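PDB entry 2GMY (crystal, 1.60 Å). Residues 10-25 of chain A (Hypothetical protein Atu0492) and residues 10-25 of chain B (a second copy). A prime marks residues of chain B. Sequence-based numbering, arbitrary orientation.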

ATOM      1  N   ALA A  10       0.442   2.099 -35.580  1.00 27.94           N
ATOM      2  CA  ALA A  10       1.381   3.169 -35.233  1.00 27.26           C
ATOM      3  C   ALA A  10       2.847   2.738 -35.304  1.00 26.78           C
ATOM      4  O   ALA A  10       3.697   3.501 -35.769  1.00 27.40           O
ATOM      5  N   SER A  11       3.149   1.520 -34.849  1.00 25.95           N
ATOM      6  CA  SER A  11       4.496   0.964 -35.008  1.00 25.01           C
ATOM      7  C   SER A  11       4.476  -0.536 -35.262  1.00 24.69           C
ATOM      8  O   SER A  11       4.609  -1.335 -34.329  1.00 23.61           O
ATOM      9  N   PRO A  12       4.317  -0.931 -36.539  1.00 24.09           N
ATOM     10  CA  PRO A  12       4.325  -2.344 -36.905  1.00 24.10           C
ATOM     11  C   PRO A  12       5.572  -3.096 -36.431  1.00 23.87           C
ATOM     12  O   PRO A  12       5.457  -4.244 -36.014  1.00 23.53           O
ATOM     13  N   GLU A  13       6.737  -2.445 -36.464  1.00 23.73           N
ATOM     14  CA  GLU A  13       7.992  -3.058 -36.037  1.00 24.15           C
ATOM     15  C   GLU A  13       7.977  -3.462 -34.563  1.00 22.92           C
ATOM     16  O   GLU A  13       8.384  -4.574 -34.208  1.00 22.76           O
ATOM     17  N   ALA A  14       7.512  -2.546 -33.717  1.00 22.11           N
ATOM     18  CA  ALA A  14       7.443  -2.777 -32.273  1.00 21.34           C
ATOM     19  C   ALA A  14       6.470  -3.902 -31.982  1.00 20.88           C
ATOM     20  O   ALA A  14       6.769  -4.806 -31.194  1.00 20.62           O
ATOM     21  N   PHE A  15       5.320  -3.854 -32.647  1.00 20.23           N
ATOM     22  CA  PHE A  15       4.312  -4.893 -32.519  1.00 20.48           C
ATOM     23  C   PHE A  15       4.870  -6.280 -32.874  1.00 19.89           C
ATOM     24  O   PHE A  15       4.672  -7.247 -32.124  1.00 19.81           O
ATOM     25  N   LYS A  16       5.577  -6.365 -34.005  1.00 19.52           N
ATOM     26  CA  LYS A  16       6.195  -7.613 -34.456  1.00 18.94           C
ATOM     27  C   LYS A  16       7.194  -8.148 -33.437  1.00 18.56           C
ATOM     28  O   LYS A  16       7.276  -9.357 -33.219  1.00 17.89           O
ATOM     29  N   ALA A  17       7.934  -7.244 -32.791  1.00 17.29           N
ATOM     30  CA  ALA A  17       8.935  -7.649 -31.805  1.00 16.80           C
ATOM     31  C   ALA A  17       8.267  -8.300 -30.603  1.00 16.72           C
ATOM     32  O   ALA A  17       8.727  -9.319 -30.126  1.00 16.13           O
ATOM     33  N   VAL A  18       7.165  -7.717 -30.125  1.00 16.37           N
ATOM     34  CA  VAL A  18       6.435  -8.332 -29.017  1.00 16.57           C
ATOM     35  C   VAL A  18       5.807  -9.647 -29.461  1.00 16.22           C
ATOM     36  O   VAL A  18       5.824 -10.619 -28.708  1.00 16.04           O
ATOM     37  N   MET A  19       5.299  -9.688 -30.695  1.00 16.33           N
ATOM     38  CA  MET A  19       4.737 -10.929 -31.250  1.00 16.85           C
ATOM     39  C   MET A  19       5.765 -12.059 -31.370  1.00 16.28           C
ATOM     40  O   MET A  19       5.412 -13.238 -31.203  1.00 16.85           O
ATOM     41  N   ALA A  20       7.026 -11.705 -31.630  1.00 16.37           N
ATOM     42  CA  ALA A  20       8.099 -12.706 -31.680  1.00 15.64           C
ATOM     43  C   ALA A  20       8.334 -13.323 -30.299  1.00 15.93           C
ATOM     44  O   ALA A  20       8.535 -14.539 -30.168  1.00 15.97           O
ATOM     45  N   LEU A  21       8.295 -12.488 -29.262  1.00 15.55           N
ATOM     46  CA  LEU A  21       8.458 -13.010 -27.902  1.00 16.13           C
ATOM     47  C   LEU A  21       7.290 -13.919 -27.535  1.00 15.80           C
ATOM     48  O   LEU A  21       7.485 -14.994 -26.947  1.00 15.36           O
ATOM     49  N   GLU A  22       6.081 -13.489 -27.895  1.00 16.42           N
ATOM     50  CA  GLU A  22       4.879 -14.298 -27.693  1.00 17.46           C
ATOM     51  C   GLU A  22       4.994 -15.664 -28.385  1.00 17.09           C
ATOM     52  O   GLU A  22       4.666 -16.701 -27.808  1.00 17.44           O
ATOM     53  N   ASN A  23       5.489 -15.658 -29.624  1.00 16.23           N
ATOM     54  CA  ASN A  23       5.709 -16.895 -30.362  1.00 16.16           C
ATOM     55  C   ASN A  23       6.704 -17.818 -29.651  1.00 15.74           C
ATOM     56  O   ASN A  23       6.508 -19.034 -29.624  1.00 15.89           O
ATOM     57  N   TYR A  24       7.763 -17.252 -29.064  1.00 14.85           N
ATOM     58  CA  TYR A  24       8.654 -18.081 -28.263  1.00 16.15           C
ATOM     59  C   TYR A  24       7.886 -18.754 -27.121  1.00 16.41           C
ATOM     60  O   TYR A  24       7.990 -19.965 -26.930  1.00 16.62           O
ATOM     61  N   VAL A  25       7.137 -17.962 -26.361  1.00 16.54           N
ATOM     62  CA  VAL A  25       6.431 -18.497 -25.193  1.00 17.50           C
ATOM     63  C   VAL A  25       5.544 -19.662 -25.614  1.00 18.21           C
ATOM     64  O   VAL A  25       5.594 -20.737 -25.011  1.00 17.99           O
TER
ATOM     65  N   ALA B  10      20.522 -22.222 -18.190  1.00 21.88           N
ATOM     66  CA  ALA B  10      19.373 -23.107 -17.963  1.00 21.13           C
ATOM     67  C   ALA B  10      18.404 -23.172 -19.146  1.00 21.14           C
ATOM     68  O   ALA B  10      17.825 -24.226 -19.425  1.00 20.93           O
ATOM     69  N   SER B  11      18.206 -22.041 -19.818  1.00 20.63           N
ATOM     70  CA  SER B  11      17.427 -22.017 -21.054  1.00 20.57           C
ATOM     71  C   SER B  11      17.962 -20.998 -22.067  1.00 20.77           C
ATOM     72  O   SER B  11      17.508 -19.846 -22.124  1.00 19.76           O
ATOM     73  N   PRO B  12      18.939 -21.431 -22.882  1.00 21.00           N
ATOM     74  CA  PRO B  12      19.512 -20.576 -23.918  1.00 21.07           C
ATOM     75  C   PRO B  12      18.431 -19.988 -24.833  1.00 20.79           C
ATOM     76  O   PRO B  12      18.511 -18.811 -25.211  1.00 21.28           O
ATOM     77  N   GLU B  13      17.420 -20.791 -25.161  1.00 20.64           N
ATOM     78  CA  GLU B  13      16.357 -20.357 -26.073  1.00 20.28           C
ATOM     79  C   GLU B  13      15.535 -19.221 -25.465  1.00 19.64           C
ATOM     80  O   GLU B  13      15.206 -18.246 -26.143  1.00 18.99           O
ATOM     81  N   ALA B  14      15.203 -19.347 -24.185  1.00 18.96           N
ATOM     82  CA  ALA B  14      14.437 -18.305 -23.508  1.00 19.02           C
ATOM     83  C   ALA B  14      15.250 -17.017 -23.414  1.00 18.87           C
ATOM     84  O   ALA B  14      14.724 -15.909 -23.625  1.00 19.02           O
ATOM     85  N   PHE B  15      16.538 -17.163 -23.109  1.00 19.05           N
ATOM     86  CA  PHE B  15      17.442 -16.017 -23.058  1.00 19.73           C
ATOM     87  C   PHE B  15      17.503 -15.294 -24.410  1.00 19.37           C
ATOM     88  O   PHE B  15      17.372 -14.079 -24.479  1.00 19.30           O
ATOM     89  N   LYS B  16      17.666 -16.059 -25.487  1.00 19.76           N
ATOM     90  CA  LYS B  16      17.731 -15.474 -26.830  1.00 20.09           C
ATOM     91  C   LYS B  16      16.441 -14.732 -27.188  1.00 19.44           C
ATOM     92  O   LYS B  16      16.487 -13.695 -27.857  1.00 19.30           O
ATOM     93  N   ALA B  17      15.295 -15.254 -26.743  1.00 18.42           N
ATOM     94  CA  ALA B  17      14.011 -14.608 -27.024  1.00 17.46           C
ATOM     95  C   ALA B  17      13.898 -13.235 -26.343  1.00 17.49           C
ATOM     96  O   ALA B  17      13.433 -12.265 -26.949  1.00 17.18           O
ATOM     97  N   VAL B  18      14.335 -13.146 -25.088  1.00 16.72           N
ATOM     98  CA  VAL B  18      14.320 -11.859 -24.408  1.00 16.99           C
ATOM     99  C   VAL B  18      15.369 -10.921 -25.017  1.00 16.90           C
ATOM    100  O   VAL B  18      15.111  -9.731 -25.199  1.00 16.91           O
ATOM    101  N   MET B  19      16.524 -11.465 -25.383  1.00 17.42           N
ATOM    102  CA  MET B  19      17.536 -10.647 -26.056  1.00 18.02           C
ATOM    103  C   MET B  19      17.063 -10.094 -27.408  1.00 17.67           C
ATOM    104  O   MET B  19      17.430  -8.974 -27.780  1.00 17.40           O
ATOM    105  N   ALA B  20      16.245 -10.865 -28.128  1.00 17.14           N
ATOM    106  CA  ALA B  20      15.697 -10.409 -29.405  1.00 16.80           C
ATOM    107  C   ALA B  20      14.842  -9.152 -29.211  1.00 16.76           C
ATOM    108  O   ALA B  20      14.925  -8.195 -29.990  1.00 17.04           O
ATOM    109  N   LEU B  21      14.027  -9.141 -28.156  1.00 16.13           N
ATOM    110  CA  LEU B  21      13.203  -7.960 -27.873  1.00 16.43           C
ATOM    111  C   LEU B  21      14.086  -6.774 -27.482  1.00 16.47           C
ATOM    112  O   LEU B  21      13.837  -5.641 -27.885  1.00 16.76           O
ATOM    113  N   GLU B  22      15.098  -7.048 -26.671  1.00 17.03           N
ATOM    114  CA  GLU B  22      16.093  -6.044 -26.307  1.00 17.87           C
ATOM    115  C   GLU B  22      16.749  -5.441 -27.553  1.00 18.04           C
ATOM    116  O   GLU B  22      16.859  -4.215 -27.673  1.00 17.53           O
ATOM    117  N   ASN B  23      17.174  -6.312 -28.467  1.00 18.16           N
ATOM    118  CA  ASN B  23      17.770  -5.867 -29.733  1.00 19.18           C
ATOM    119  C   ASN B  23      16.809  -5.039 -30.584  1.00 19.33           C
ATOM    120  O   ASN B  23      17.240  -4.092 -31.253  1.00 19.61           O
ATOM    121  N   TYR B  24      15.514  -5.364 -30.557  1.00 18.97           N
ATOM    122  CA  TYR B  24      14.541  -4.479 -31.194  1.00 19.31           C
ATOM    123  C   TYR B  24      14.600  -3.066 -30.592  1.00 19.45           C
ATOM    124  O   TYR B  24      14.675  -2.056 -31.314  1.00 19.42           O
ATOM    125  N   VAL B  25      14.528  -2.995 -29.267  1.00 19.13           N
ATOM    126  CA  VAL B  25      14.470  -1.703 -28.576  1.00 19.41           C
ATOM    127  C   VAL B  25      15.685  -0.844 -28.943  1.00 20.18           C
ATOM    128  O   VAL B  25      15.549   0.339 -29.256  1.00 20.34           O
TER

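Two copies of one helix pack antiparallel in a near-symmetric, essentially apolar contact, with no hydrogen bond passing between them. The example illustrates how large side chains of one helix can pack against small ones of another. The axes run at 177° and come within 9.2 Å, and Ala17 lies level with Leu21′, as Leu21 does with Ala17′.

Ala17, Leu21 and Tyr24 point toward the partner in both chains. At the centre the two leucines, each with chi1 t and chi2 p, meet at 3.9 Å between Leu21 CD2 and Leu21′ CD2. The other branch, Leu21 CD1, lies 3.9 Å from Ala17′ CB and reaches Val18′ CG2 at 4.5 Å; the reciprocal contacts are nearly identical.

Tyr24 and Tyr24′, both chi1 t, close the two ends and have the largest covered areas. Tyr24 CG lies 3.6 Å from Ala17′ CB, while its OH reaches Ala14′ CB at 3.3 Å, so the ring extends along the small side chains of the opposing helix. Glu13′ O sits over one ring face, whereas the Glu13′ carboxylate leads away.

The two serines bond within their own chains: Ser11 OG caps its helix through a weak bond from Ala14 N (3.4 Å), and Ser11′ OG accepts from Ala14′ N at 3.2 Å. Tyr24 OH stays 3.8 Å from Ser11′ OG.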

ATOM      1  CB  ALA A  10       1.047   3.754 -33.862  1.00 27.53           C
ATOM      2  CB  SER A  11       5.411   1.299 -33.821  1.00 25.62           C
ATOM      3  OG  SER A  11       6.708   0.758 -34.041  1.00 25.24           O
ATOM      4  CB  PRO A  12       4.256  -2.304 -38.441  1.00 24.16           C
ATOM      5  CG  PRO A  12       3.544  -1.025 -38.732  1.00 23.83           C
ATOM      6  CD  PRO A  12       4.105  -0.066 -37.716  1.00 24.45           C
ATOM      7  CB  GLU A  13       9.161  -2.095 -36.268  1.00 24.98           C
ATOM      8  CG  GLU A  13       9.347  -1.656 -37.705  1.00 29.46           C
ATOM      9  CD  GLU A  13      10.307  -2.532 -38.454  1.00 34.34           C
ATOM     10  OE1 GLU A  13      10.098  -3.770 -38.458  1.00 37.49           O
ATOM     11  OE2 GLU A  13      11.268  -1.979 -39.043  1.00 37.22           O
ATOM     12  CB  ALA A  14       7.020  -1.496 -31.537  1.00 21.31           C
ATOM     13  CB  PHE A  15       3.085  -4.542 -33.363  1.00 21.17           C
ATOM     14  CG  PHE A  15       2.019  -5.602 -33.355  1.00 22.37           C
ATOM     15  CD1 PHE A  15       1.208  -5.785 -32.240  1.00 24.44           C
ATOM     16  CD2 PHE A  15       1.828  -6.416 -34.462  1.00 24.73           C
ATOM     17  CE1 PHE A  15       0.221  -6.773 -32.229  1.00 24.94           C
ATOM     18  CE2 PHE A  15       0.844  -7.402 -34.464  1.00 25.21           C
ATOM     19  CZ  PHE A  15       0.041  -7.578 -33.350  1.00 23.35           C
ATOM     20  CB  LYS A  16       6.880  -7.421 -35.813  1.00 19.79           C
ATOM     21  CG  LYS A  16       5.924  -7.314 -36.984  1.00 22.35           C
ATOM     22  CD  LYS A  16       6.706  -7.147 -38.277  1.00 26.84           C
ATOM     23  CE  LYS A  16       5.808  -6.708 -39.435  1.00 29.96           C
ATOM     24  NZ  LYS A  16       6.547  -6.751 -40.725  1.00 31.10           N
ATOM     25  CB  ALA A  17       9.786  -6.477 -31.370  1.00 17.14           C
ATOM     26  CB  VAL A  18       5.388  -7.380 -28.384  1.00 16.77           C
ATOM     27  CG1 VAL A  18       4.692  -8.059 -27.217  1.00 18.59           C
ATOM     28  CG2 VAL A  18       6.043  -6.104 -27.896  1.00 17.70           C
ATOM     29  CB  MET A  19       4.044 -10.681 -32.598  1.00 17.62           C
ATOM     30  CG  MET A  19       2.683 -10.006 -32.488  1.00 18.65           C
ATOM     31  SD  MET A  19       1.383 -10.837 -31.478  1.00 23.09           S
ATOM     32  CE  MET A  19       1.576 -12.574 -31.824  1.00 26.12           C
ATOM     33  CB  ALA A  20       9.379 -12.115 -32.251  1.00 16.10           C
ATOM     34  CB  LEU A  21       8.604 -11.876 -26.883  1.00 16.10           C
ATOM     35  CG  LEU A  21       8.766 -12.314 -25.420  1.00 16.25           C
ATOM     36  CD1 LEU A  21       9.928 -13.285 -25.221  1.00 15.81           C
ATOM     37  CD2 LEU A  21       8.926 -11.081 -24.527  1.00 17.26           C
ATOM     38  CB  GLU A  22       3.663 -13.533 -28.213  1.00 17.90           C
ATOM     39  CG  GLU A  22       2.323 -14.237 -28.012  1.00 20.52           C
ATOM     40  CD  GLU A  22       1.999 -14.483 -26.543  1.00 23.32           C
ATOM     41  OE1 GLU A  22       2.346 -13.636 -25.699  1.00 23.12           O
ATOM     42  OE2 GLU A  22       1.406 -15.540 -26.248  1.00 26.49           O
ATOM     43  CB  ASN A  23       6.174 -16.546 -31.781  1.00 15.78           C
ATOM     44  CG  ASN A  23       6.276 -17.760 -32.685  1.00 17.73           C
ATOM     45  OD1 ASN A  23       5.506 -18.724 -32.575  1.00 20.01           O
ATOM     46  ND2 ASN A  23       7.246 -17.721 -33.592  1.00 16.85           N
ATOM     47  CB  TYR A  24       9.865 -17.341 -27.693  1.00 16.89           C
ATOM     48  CG  TYR A  24      10.496 -18.222 -26.654  1.00 17.74           C
ATOM     49  CD1 TYR A  24      11.201 -19.361 -27.032  1.00 19.85           C
ATOM     50  CD2 TYR A  24      10.292 -17.986 -25.287  1.00 18.89           C
ATOM     51  CE1 TYR A  24      11.726 -20.225 -26.091  1.00 20.66           C
ATOM     52  CE2 TYR A  24      10.818 -18.851 -24.329  1.00 19.52           C
ATOM     53  CZ  TYR A  24      11.530 -19.964 -24.742  1.00 20.21           C
ATOM     54  OH  TYR A  24      12.059 -20.824 -23.811  1.00 21.05           O
ATOM     55  CB  VAL A  25       5.598 -17.425 -24.474  1.00 17.76           C
ATOM     56  CG1 VAL A  25       4.778 -18.072 -23.349  1.00 17.30           C
ATOM     57  CG2 VAL A  25       6.529 -16.335 -23.905  1.00 17.77           C
TER
ATOM     58  CB  ALA B  10      18.630 -22.698 -16.682  1.00 21.28           C
ATOM     59  CB  SER B  11      15.935 -21.801 -20.789  1.00 20.64           C
ATOM     60  OG  SER B  11      15.223 -21.730 -22.012  1.00 19.68           O
ATOM     61  CB  PRO B  12      20.415 -21.543 -24.700  1.00 21.44           C
ATOM     62  CG  PRO B  12      20.798 -22.581 -23.702  1.00 22.04           C
ATOM     63  CD  PRO B  12      19.561 -22.770 -22.862  1.00 21.85           C
ATOM     64  CB  GLU B  13      15.449 -21.526 -26.462  1.00 21.22           C
ATOM     65  CG  GLU B  13      16.167 -22.647 -27.210  1.00 24.33           C
ATOM     66  CD  GLU B  13      16.638 -23.779 -26.307  1.00 28.09           C
ATOM     67  OE1 GLU B  13      16.972 -23.546 -25.113  1.00 29.22           O
ATOM     68  OE2 GLU B  13      16.684 -24.926 -26.810  1.00 32.48           O
ATOM     69  CB  ALA B  14      14.001 -18.779 -22.126  1.00 18.47           C
ATOM     70  CB  PHE B  15      18.840 -16.443 -22.611  1.00 20.49           C
ATOM     71  CG  PHE B  15      19.839 -15.328 -22.642  1.00 21.90           C
ATOM     72  CD1 PHE B  15      19.819 -14.337 -21.668  1.00 24.32           C
ATOM     73  CD2 PHE B  15      20.780 -15.251 -23.663  1.00 24.33           C
ATOM     74  CE1 PHE B  15      20.732 -13.293 -21.700  1.00 25.30           C
ATOM     75  CE2 PHE B  15      21.694 -14.208 -23.713  1.00 24.94           C
ATOM     76  CZ  PHE B  15      21.676 -13.232 -22.720  1.00 24.81           C
ATOM     77  CB  LYS B  16      18.030 -16.559 -27.873  1.00 20.83           C
ATOM     78  CG  LYS B  16      19.419 -17.184 -27.753  1.00 24.63           C
ATOM     79  CD  LYS B  16      19.532 -18.367 -28.707  1.00 28.84           C
ATOM     80  CE  LYS B  16      20.633 -19.347 -28.330  1.00 31.82           C
ATOM     81  NZ  LYS B  16      20.450 -20.634 -29.066  1.00 35.24           N
ATOM     82  CB  ALA B  17      12.830 -15.512 -26.643  1.00 18.26           C
ATOM     83  CB  VAL B  18      14.475 -12.017 -22.879  1.00 16.92           C
ATOM     84  CG1 VAL B  18      14.522 -10.649 -22.194  1.00 17.43           C
ATOM     85  CG2 VAL B  18      13.318 -12.818 -22.333  1.00 17.03           C
ATOM     86  CB  MET B  19      18.845 -11.420 -26.228  1.00 18.45           C
ATOM     87  CG  MET B  19      20.074 -10.515 -26.472  1.00 22.71           C
ATOM     88  SD  MET B  19      20.483  -9.375 -25.097  1.00 24.46           S
ATOM     89  CE  MET B  19      20.569 -10.466 -23.731  1.00 25.44           C
ATOM     90  CB  ALA B  20      14.897 -11.519 -30.079  1.00 17.62           C
ATOM     91  CB  LEU B  21      12.165  -8.253 -26.781  1.00 16.32           C
ATOM     92  CG  LEU B  21      11.260  -7.087 -26.368  1.00 15.57           C
ATOM     93  CD1 LEU B  21      10.425  -6.562 -27.545  1.00 15.90           C
ATOM     94  CD2 LEU B  21      10.365  -7.503 -25.200  1.00 16.94           C
ATOM     95  CB  GLU B  22      17.142  -6.668 -25.392  1.00 18.71           C
ATOM     96  CG  GLU B  22      18.242  -5.719 -24.943  1.00 20.59           C
ATOM     97  CD  GLU B  22      17.752  -4.592 -24.036  1.00 26.09           C
ATOM     98  OE1 GLU B  22      16.613  -4.655 -23.498  1.00 25.56           O
ATOM     99  OE2 GLU B  22      18.519  -3.617 -23.868  1.00 29.52           O
ATOM    100  CB  ASN B  23      18.380  -7.046 -30.512  1.00 19.55           C
ATOM    101  CG  ASN B  23      19.637  -7.610 -29.841  1.00 20.51           C
ATOM    102  OD1 ASN B  23      20.367  -6.897 -29.141  1.00 25.32           O
ATOM    103  ND2 ASN B  23      19.894  -8.886 -30.061  1.00 22.31           N
ATOM    104  CB  TYR B  24      13.091  -4.986 -31.127  1.00 20.17           C
ATOM    105  CG  TYR B  24      12.194  -3.843 -31.531  1.00 20.83           C
ATOM    106  CD1 TYR B  24      12.096  -3.457 -32.875  1.00 22.55           C
ATOM    107  CD2 TYR B  24      11.555  -3.053 -30.569  1.00 22.13           C
ATOM    108  CE1 TYR B  24      11.342  -2.360 -33.251  1.00 23.02           C
ATOM    109  CE2 TYR B  24      10.792  -1.944 -30.942  1.00 22.50           C
ATOM    110  CZ  TYR B  24      10.697  -1.606 -32.283  1.00 23.14           C
ATOM    111  OH  TYR B  24       9.948  -0.517 -32.664  1.00 24.09           O
ATOM    112  CB  VAL B  25      14.364  -1.898 -27.042  1.00 19.27           C
ATOM    113  CG1 VAL B  25      14.531  -0.572 -26.309  1.00 19.82           C
ATOM    114  CG2 VAL B  25      13.015  -2.518 -26.682  1.00 18.20           C
TER